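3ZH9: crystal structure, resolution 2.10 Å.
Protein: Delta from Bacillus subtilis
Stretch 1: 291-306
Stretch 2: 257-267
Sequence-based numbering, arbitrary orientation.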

# COMPACT_ATOMS: atom_id res chain seq x y z
N LEU A 291 10.17 2.98 -10.66
CA LEU A 291 10.10 2.37 -11.98
C LEU A 291 9.71 3.40 -13.04
O LEU A 291 10.24 3.38 -14.15
CB LEU A 291 9.12 1.19 -12.01
CG LEU A 291 9.32 0.01 -11.03
CD1 LEU A 291 8.21 -1.03 -11.26
CD2 LEU A 291 10.70 -0.63 -11.16
N ALA A 292 8.78 4.30 -12.71
CA ALA A 292 8.36 5.33 -13.65
C ALA A 292 9.53 6.28 -13.90
O ALA A 292 9.68 6.76 -15.00
CB ALA A 292 7.13 6.11 -13.13
N MET A 293 10.33 6.55 -12.87
CA MET A 293 11.50 7.40 -13.04
C MET A 293 12.45 6.77 -14.06
O MET A 293 13.01 7.48 -14.89
CB MET A 293 12.25 7.61 -11.73
CG MET A 293 11.54 8.50 -10.72
SD MET A 293 12.48 8.70 -9.19
CE MET A 293 13.66 9.96 -9.67
N ASP A 294 12.63 5.45 -13.97
CA ASP A 294 13.56 4.76 -14.88
C ASP A 294 13.05 4.86 -16.30
O ASP A 294 13.81 5.11 -17.23
CB ASP A 294 13.71 3.29 -14.51
CG ASP A 294 14.49 3.07 -13.22
OD1 ASP A 294 15.23 3.99 -12.79
OD2 ASP A 294 14.37 1.97 -12.63
N GLN A 295 11.75 4.67 -16.47
CA GLN A 295 11.16 4.72 -17.79
C GLN A 295 11.17 6.15 -18.35
O GLN A 295 11.36 6.34 -19.55
CB GLN A 295 9.75 4.16 -17.77
CG GLN A 295 9.71 2.65 -17.73
CD GLN A 295 8.31 2.09 -17.86
OE1 GLN A 295 7.34 2.65 -17.34
NE2 GLN A 295 8.19 0.97 -18.56
N ALA A 296 10.98 7.13 -17.48
CA ALA A 296 10.92 8.53 -17.91
C ALA A 296 12.20 8.94 -18.62
O ALA A 296 12.17 9.76 -19.54
CB ALA A 296 10.64 9.46 -16.72
N ARG A 297 13.33 8.37 -18.20
CA ARG A 297 14.61 8.66 -18.84
C ARG A 297 14.65 8.25 -20.30
O ARG A 297 15.43 8.78 -21.08
CB ARG A 297 15.77 7.99 -18.08
CG ARG A 297 15.92 8.49 -16.65
CD ARG A 297 17.37 8.54 -16.19
NE ARG A 297 17.58 9.73 -15.37
CZ ARG A 297 18.50 10.67 -15.61
NH1 ARG A 297 19.35 10.56 -16.62
NH2 ARG A 297 18.58 11.72 -14.80
N LEU A 298 13.79 7.33 -20.69
CA LEU A 298 13.86 6.77 -22.03
C LEU A 298 12.94 7.48 -23.02
O LEU A 298 12.96 7.16 -24.20
CB LEU A 298 13.53 5.28 -21.98
CG LEU A 298 14.33 4.49 -20.94
CD1 LEU A 298 13.93 3.02 -21.00
CD2 LEU A 298 15.83 4.64 -21.16
N PHE A 299 12.14 8.42 -22.53
CA PHE A 299 11.24 9.21 -23.38
C PHE A 299 11.50 10.71 -23.27
O PHE A 299 11.90 11.21 -22.21
CB PHE A 299 9.77 9.00 -22.97
CG PHE A 299 9.27 7.61 -23.18
CD1 PHE A 299 8.75 7.22 -24.41
CD2 PHE A 299 9.30 6.69 -22.14
CE1 PHE A 299 8.28 5.94 -24.59
CE2 PHE A 299 8.83 5.41 -22.32
CZ PHE A 299 8.31 5.03 -23.54
N SER A 300 11.22 11.44 -24.34
CA SER A 300 11.27 12.89 -24.26
C SER A 300 9.92 13.39 -23.78
O SER A 300 8.92 12.68 -23.86
CB SER A 300 11.63 13.51 -25.61
OG SER A 300 10.61 13.27 -26.55
N GLU A 301 9.91 14.60 -23.26
CA GLU A 301 8.69 15.24 -22.83
C GLU A 301 7.70 15.27 -24.00
O GLU A 301 6.52 14.96 -23.84
CB GLU A 301 9.03 16.66 -22.38
CG GLU A 301 8.03 17.32 -21.49
CD GLU A 301 8.44 18.74 -21.13
OE1 GLU A 301 8.96 19.46 -22.02
OE2 GLU A 301 8.26 19.15 -19.96
N GLU A 302 8.20 15.63 -25.18
CA GLU A 302 7.33 15.75 -26.35
C GLU A 302 6.73 14.41 -26.78
O GLU A 302 5.57 14.35 -27.17
CB GLU A 302 8.06 16.41 -27.54
CG GLU A 302 7.20 16.36 -28.81
CD GLU A 302 7.85 16.99 -30.04
OE1 GLU A 302 9.07 17.28 -30.01
OE2 GLU A 302 7.12 17.18 -31.04
N GLU A 303 7.50 13.33 -26.72
CA GLU A 303 6.94 12.01 -27.00
C GLU A 303 5.80 11.68 -26.05
O GLU A 303 4.73 11.21 -26.45
CB GLU A 303 7.99 10.93 -26.84
CG GLU A 303 9.05 10.88 -27.92
CD GLU A 303 10.02 9.72 -27.69
OE1 GLU A 303 10.97 9.87 -26.89
OE2 GLU A 303 9.80 8.64 -28.28
N LEU A 304 6.04 11.91 -24.76
CA LEU A 304 5.08 11.55 -23.73
C LEU A 304 3.77 12.30 -23.92
O LEU A 304 2.71 11.73 -23.78
CB LEU A 304 5.69 11.81 -22.35
CG LEU A 304 6.81 10.84 -21.96
CD1 LEU A 304 7.57 11.30 -20.71
CD2 LEU A 304 6.26 9.39 -21.79
N ARG A 305 3.86 13.58 -24.25
CA ARG A 305 2.68 14.38 -24.52
C ARG A 305 1.89 13.85 -25.72
O ARG A 305 0.67 13.81 -25.68
CB ARG A 305 3.05 15.85 -24.76
CG ARG A 305 3.48 16.57 -23.51
CD ARG A 305 4.17 17.89 -23.86
NE ARG A 305 4.50 18.69 -22.68
CZ ARG A 305 5.28 19.77 -22.72
NH1 ARG A 305 5.83 20.15 -23.87
NH2 ARG A 305 5.53 20.46 -21.62
N LEU A 306 2.59 13.47 -26.78
CA LEU A 306 1.96 12.87 -27.96
C LEU A 306 1.30 11.55 -27.60
O LEU A 306 0.15 11.30 -27.96
CB LEU A 306 3.01 12.62 -29.05
CG LEU A 306 3.72 13.89 -29.53
CD1 LEU A 306 4.89 13.59 -30.47
CD2 LEU A 306 2.72 14.86 -30.19
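Stretch 2 (257-267) NQFRLILQTKY

Stretch 2 is helical throughout: its phi/psi pairs stay near -60/-45, and i to i+4 backbone hydrogen bonds run from Leu-261 N to Asn-257 O (3.1 Å) through Tyr-267 N to Leu-263 O (3.0 Å). The helix extends past both ends of the stretch. It meets two helical segments of stretch 1 in different ways. Against 291-296 it crosses almost at right angles, with a signed angle of -80° and axes approaching to 8.3 Å; against 301-306 it runs roughly antiparallel, at -151° and 9.8 Å. The shorter axial distance in the first crossing accompanies alanines at the contact, and the CA atoms of Ala-292 and Ile-262 come within 5.0 Å. Together the two stretches bury 775 Å², both sides summed.

Asn-257 lies out of reach, so the contact begins at Gln-258. Its CB points sideways, but with chi1 t and chi2 p the amide end comes nearer, and NE2 donates to Gln-295 OE1 at 2.8 Å with an N-H...acceptor angle of 163°, close to linear. The remaining amide atoms of this pair, Gln-258 OE1 and Gln-295 NE2, are hydrogen-bonded elsewhere in the structure.

Phe-259 also starts sideways and reaches across with its ring. Its edge is directed at the face of Phe-299: the centroids are 5.5 Å apart, the planes lie at 80°, and Phe-259 CE1 is 3.7 Å from Phe-299 CZ. Leu-304 CD2 is 3.7 Å from Phe-259 CD1, again near the plane of the Phe-259 ring. Arg-260 points away and makes no contact.

Leu-261 touches Ala-292, CG to CB at 3.7 Å. Ile-262 points directly toward stretch 1 and sits as a knob among Ala-292, Gln-295, Ala-296 and Leu-304; its CG2 lies 3.6 Å from Ala-296 CB and 3.8 Å from Leu-304 CD1, bridging the two helical segments. Leu-263 packs its CD1 against Leu-304 CB at 3.7 Å. Leu-304 in turn is a knob among Phe-259, Ile-262, Leu-263 and Lys-266, just as Ala-292 is among Gln-258, Leu-261, Ile-262 and Thr-265.

Gln-264 is out of reach. Thr-265 turns its CB toward stretch 1, where CG2 comes unusually close to Met-293 CG, at 3.0 Å, while OG1 donates back to Leu-261 O at 3.0 Å within its own helix.

Lys-266 has the largest area covered of any residue in either stretch. Its chain is extended through chi3 (t, t, t) and bends at chi4 (p), bringing NZ to two backbone acceptors, Ala-296 O at 2.8 Å and Phe-299 O at 2.7 Å. These carbonyls belong to the first and last residues of a type I turn, so the ammonium group ties together the turn that leads to the second helix. The aliphatic part also packs, with Lys-266 CB 3.5 Å from Ala-296 CB and Lys-266 CD 3.8 Å from Leu-304 CD1. Tyr-267 points sideways, its side chain approaching no closer than 4.8 Å.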

# COMPACT_ATOMS: atom_id res chain seq x y z
N ASN A 257 -2.60 5.23 -17.66
CA ASN A 257 -2.19 5.57 -16.30
C ASN A 257 -0.66 5.57 -16.12
O ASN A 257 -0.10 6.37 -15.37
CB ASN A 257 -2.80 4.59 -15.28
CG ASN A 257 -4.33 4.61 -15.26
OD1 ASN A 257 -4.97 5.61 -15.59
ND2 ASN A 257 -4.93 3.48 -14.87
N GLN A 258 0.02 4.63 -16.77
CA GLN A 258 1.46 4.54 -16.64
C GLN A 258 2.15 5.68 -17.38
O GLN A 258 3.13 6.25 -16.88
CB GLN A 258 1.99 3.19 -17.11
CG GLN A 258 3.52 3.02 -16.98
CD GLN A 258 4.04 3.05 -15.53
OE1 GLN A 258 3.27 3.09 -14.57
NE2 GLN A 258 5.37 3.03 -15.38
N PHE A 259 1.65 6.03 -18.55
CA PHE A 259 2.26 7.11 -19.32
C PHE A 259 2.05 8.45 -18.64
O PHE A 259 2.95 9.27 -18.62
CB PHE A 259 1.78 7.12 -20.77
CG PHE A 259 2.60 6.25 -21.67
CD1 PHE A 259 3.93 6.56 -21.92
CD2 PHE A 259 2.07 5.11 -22.24
CE1 PHE A 259 4.72 5.74 -22.73
CE2 PHE A 259 2.85 4.29 -23.06
CZ PHE A 259 4.18 4.61 -23.30
N ARG A 260 0.88 8.66 -18.06
CA ARG A 260 0.66 9.86 -17.25
C ARG A 260 1.62 9.90 -16.07
O ARG A 260 2.18 10.94 -15.77
CB ARG A 260 -0.80 9.96 -16.78
CG ARG A 260 -1.76 10.40 -17.92
CD ARG A 260 -3.13 10.81 -17.39
NE ARG A 260 -3.76 9.71 -16.68
CZ ARG A 260 -4.73 8.96 -17.19
NH1 ARG A 260 -5.20 9.22 -18.41
NH2 ARG A 260 -5.24 7.96 -16.48
N LEU A 261 1.81 8.76 -15.41
CA LEU A 261 2.77 8.68 -14.31
C LEU A 261 4.20 9.00 -14.75
O LEU A 261 4.93 9.69 -14.03
CB LEU A 261 2.74 7.29 -13.69
CG LEU A 261 3.66 7.09 -12.49
CD1 LEU A 261 3.40 8.11 -11.38
CD2 LEU A 261 3.53 5.65 -11.98
N ILE A 262 4.61 8.48 -15.90
CA ILE A 262 5.96 8.75 -16.39
C ILE A 262 6.16 10.25 -16.63
O ILE A 262 7.14 10.85 -16.21
CB ILE A 262 6.25 7.95 -17.69
CG1 ILE A 262 6.33 6.46 -17.36
CG2 ILE A 262 7.56 8.40 -18.32
CD1 ILE A 262 6.12 5.59 -18.57
N LEU A 263 5.19 10.86 -17.30
CA LEU A 263 5.27 12.30 -17.57
C LEU A 263 5.38 13.11 -16.26
O LEU A 263 6.24 13.97 -16.14
CB LEU A 263 4.05 12.76 -18.38
CG LEU A 263 4.08 14.26 -18.74
CD1 LEU A 263 5.02 14.50 -19.92
CD2 LEU A 263 2.71 14.75 -19.05
N GLN A 264 4.52 12.82 -15.29
CA GLN A 264 4.59 13.51 -13.99
C GLN A 264 5.94 13.33 -13.28
O GLN A 264 6.55 14.27 -12.78
CB GLN A 264 3.49 12.99 -13.07
CG GLN A 264 2.09 13.47 -13.43
CD GLN A 264 1.03 12.68 -12.69
OE1 GLN A 264 1.12 11.46 -12.58
NE2 GLN A 264 0.05 13.38 -12.16
N THR A 265 6.37 12.08 -13.21
CA THR A 265 7.64 11.75 -12.59
C THR A 265 8.81 12.46 -13.29
O THR A 265 9.68 13.04 -12.64
CB THR A 265 7.83 10.22 -12.58
OG1 THR A 265 6.81 9.63 -11.75
CG2 THR A 265 9.16 9.88 -12.00
N LYS A 266 8.82 12.43 -14.62
CA LYS A 266 9.87 13.10 -15.39
C LYS A 266 9.90 14.60 -15.09
O LYS A 266 10.95 15.19 -14.91
CB LYS A 266 9.68 12.86 -16.90
CG LYS A 266 10.83 13.36 -17.77
CD LYS A 266 10.48 13.21 -19.26
CE LYS A 266 11.67 13.49 -20.16
NZ LYS A 266 12.77 12.49 -20.03
N TYR A 267 8.72 15.20 -15.03
CA TYR A 267 8.57 16.62 -14.74
C TYR A 267 9.16 17.01 -13.38
O TYR A 267 9.88 18.01 -13.26
CB TYR A 267 7.08 16.99 -14.79
CG TYR A 267 6.82 18.43 -14.39
CD1 TYR A 267 7.02 19.48 -15.30
CD2 TYR A 267 6.38 18.75 -13.11
CE1 TYR A 267 6.78 20.80 -14.93
CE2 TYR A 267 6.14 20.06 -12.74
CZ TYR A 267 6.33 21.08 -13.65
OH TYR A 267 6.09 22.37 -13.24